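Local coordinates for diguanylate cyclase with PAS/PAC sensor (Marinobacter aquaeolei, PDB 3H9W) that forms the PAS sensor domain of a protein that probably makes cyclic di-GMP from two GTP molecules through its GGDEF domain, at the interface of chains A and B. Residues are numbered along the deposited sequence; one frame, centred on the assembly and turned at random. Chains: chain A/B, Diguanylate cyclase with PAS/PAC sensor.

The interface of chains A and B. Residues chain A 85-87, 100-102, 104; chain B 85, 87, 100-102, 104.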
# COMPACT_ATOMS: atom_id res chain seq x y z
N VAL A 85 0.31 -3.77 -5.22
CA VAL A 85 -0.99 -3.20 -4.85
C VAL A 85 -1.00 -1.76 -5.29
O VAL A 85 -0.12 -0.98 -4.91
CB VAL A 85 -1.22 -3.27 -3.33
CG1 VAL A 85 -2.61 -2.71 -3.00
CG2 VAL A 85 -1.11 -4.71 -2.86
N VAL A 86 -2.00 -1.41 -6.09
CA VAL A 86 -2.08 -0.08 -6.68
C VAL A 86 -3.32 0.74 -6.40
O VAL A 86 -4.45 0.28 -6.57
CB VAL A 86 -1.96 -0.18 -8.22
CG1 VAL A 86 -1.85 1.21 -8.82
CG2 VAL A 86 -0.75 -1.03 -8.59
N HIS A 87 -3.09 1.99 -6.00
CA HIS A 87 -4.17 2.93 -5.77
C HIS A 87 -4.03 3.96 -6.89
O HIS A 87 -2.93 4.46 -7.13
CB HIS A 87 -4.03 3.63 -4.42
CG HIS A 87 -5.01 4.75 -4.24
ND1 HIS A 87 -4.61 6.06 -4.06
CD2 HIS A 87 -6.36 4.77 -4.26
CE1 HIS A 87 -5.67 6.83 -3.99
NE2 HIS A 87 -6.75 6.08 -4.11
N ILE A 100 0.01 5.05 -6.99
CA ILE A 100 0.78 4.96 -5.75
C ILE A 100 0.48 3.63 -5.08
O ILE A 100 -0.67 3.20 -5.05
CB ILE A 100 0.39 6.08 -4.76
CG1 ILE A 100 -1.08 5.91 -4.36
CG2 ILE A 100 0.57 7.44 -5.40
CD1 ILE A 100 -1.47 6.61 -3.07
N GLY A 101 1.49 2.98 -4.54
CA GLY A 101 1.23 1.72 -3.89
C GLY A 101 2.43 1.09 -3.22
O GLY A 101 3.39 1.78 -2.87
N PHE A 102 2.36 -0.22 -3.06
CA PHE A 102 3.44 -0.97 -2.43
C PHE A 102 3.66 -2.29 -3.15
O PHE A 102 2.74 -2.85 -3.74
CB PHE A 102 3.07 -1.33 -0.98
CG PHE A 102 3.00 -0.16 -0.04
CD1 PHE A 102 4.15 0.35 0.53
CD2 PHE A 102 1.78 0.39 0.31
CE1 PHE A 102 4.09 1.41 1.45
CE2 PHE A 102 1.70 1.45 1.23
CZ PHE A 102 2.86 1.95 1.79
N PHE A 104 5.09 -6.11 -2.36
CA PHE A 104 5.31 -6.99 -1.22
C PHE A 104 5.93 -8.31 -1.65
O PHE A 104 5.52 -8.89 -2.66
CB PHE A 104 3.98 -7.31 -0.55
CG PHE A 104 3.25 -6.11 -0.02
CD1 PHE A 104 3.58 -5.58 1.23
CD2 PHE A 104 2.23 -5.51 -0.75
CE1 PHE A 104 2.89 -4.48 1.74
CE2 PHE A 104 1.54 -4.41 -0.25
CZ PHE A 104 1.87 -3.90 1.00
N VAL B 85 -0.23 -0.90 6.38
CA VAL B 85 1.05 -0.53 5.78
C VAL B 85 1.01 0.95 5.50
O VAL B 85 0.12 1.43 4.80
CB VAL B 85 1.29 -1.29 4.47
CG1 VAL B 85 2.66 -0.92 3.90
CG2 VAL B 85 1.23 -2.79 4.72
N HIS B 87 2.99 4.65 4.35
CA HIS B 87 4.05 5.41 3.70
C HIS B 87 3.87 6.84 4.21
O HIS B 87 2.75 7.36 4.20
CB HIS B 87 3.89 5.39 2.18
CG HIS B 87 4.84 6.32 1.49
ND1 HIS B 87 4.40 7.38 0.72
CD2 HIS B 87 6.19 6.39 1.49
CE1 HIS B 87 5.45 8.06 0.29
NE2 HIS B 87 6.54 7.48 0.74
N ILE B 100 -0.21 7.73 3.81
CA ILE B 100 -0.96 7.05 2.77
C ILE B 100 -0.62 5.57 2.80
O ILE B 100 0.54 5.20 2.96
CB ILE B 100 -0.60 7.58 1.37
CG1 ILE B 100 0.88 7.29 1.08
CG2 ILE B 100 -0.82 9.08 1.30
CD1 ILE B 100 1.26 7.32 -0.39
N GLY B 101 -1.61 4.71 2.63
CA GLY B 101 -1.31 3.30 2.64
C GLY B 101 -2.48 2.40 2.36
O GLY B 101 -3.46 2.81 1.73
N PHE B 102 -2.38 1.17 2.83
CA PHE B 102 -3.42 0.18 2.63
C PHE B 102 -3.62 -0.65 3.88
O PHE B 102 -2.68 -0.85 4.65
CB PHE B 102 -3.03 -0.80 1.51
CG PHE B 102 -3.00 -0.21 0.13
CD1 PHE B 102 -4.16 -0.05 -0.60
CD2 PHE B 102 -1.78 0.15 -0.45
CE1 PHE B 102 -4.12 0.45 -1.91
CE2 PHE B 102 -1.73 0.66 -1.75
CZ PHE B 102 -2.90 0.80 -2.47
N PHE B 104 -4.93 -4.44 4.98
CA PHE B 104 -5.12 -5.76 4.39
C PHE B 104 -5.70 -6.74 5.39
O PHE B 104 -5.28 -6.77 6.55
CB PHE B 104 -3.77 -6.31 3.93
CG PHE B 104 -3.08 -5.48 2.89
CD1 PHE B 104 -3.41 -5.61 1.55
CD2 PHE B 104 -2.07 -4.58 3.26
CE1 PHE B 104 -2.75 -4.86 0.58
CE2 PHE B 104 -1.41 -3.82 2.29
CZ PHE B 104 -1.75 -3.96 0.95
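Strand 96-105, which carries A:Ile100, A:Phe102 and A:Phe104, packs with an extended backbone on its own copy in chain B and on the partner's strand 79-90, the element that in chain A carries A:Val85 and A:His87. Both strands belong to the beta-sheet of the PAS fold, so the contact joins two sheet faces about a two-fold axis, and each pair below has a twin with chains exchanged. No polar pair bridges the chains in this patch; its contacts are apolar.

The side chains of A:Phe102 and B:Phe102 run antiparallel alongside one another, edge against edge, with their CD2 atoms 3.6 Å apart. CG of A:Phe102 is anti to its carbonyl carbon (chi1 -69°), which projects the ring from its strand to the opposite sheet, where one face rests on B:Val85, whose CG1 methyl sits over the centre, 3.5 Å from the centroid, as a CH-pi contact. At the tip of the ring, A:Phe102 CZ lies 3.6 Å from B:His87 CB, while CE2 comes edge-on to B:Gly101 CA at 3.8 Å, where the partner strand presents no side chain. An alanine in place of A:Phe102 would probably open a gap between the sheets, leaving the B:Val85 methyl without its aromatic face and the B:Phe102 edge without its mate.

A:Phe104 and B:Phe104 approach tip to tip, with planes at 87° and an edge-to-face geometry; CE2 of A:Phe104 is 3.5 Å from CZ of B:Phe104. The same A:Phe104 ring touches the second methyl of B:Val85, CE1 to CG2 at 3.8 Å, so the two branches of that valine serve different phenylalanines.

Beyond A:Phe102 and B:Phe102, A:Ile100 and B:Ile100 point at each other, their CD1 methyls 3.9 Å apart. Within its own chain, A:Ile100 CG1 lies in plane at the edge of the A:His87 imidazole. The deposited assembly is this dimer, but the structure alone does not show that it forms in the full-length protein.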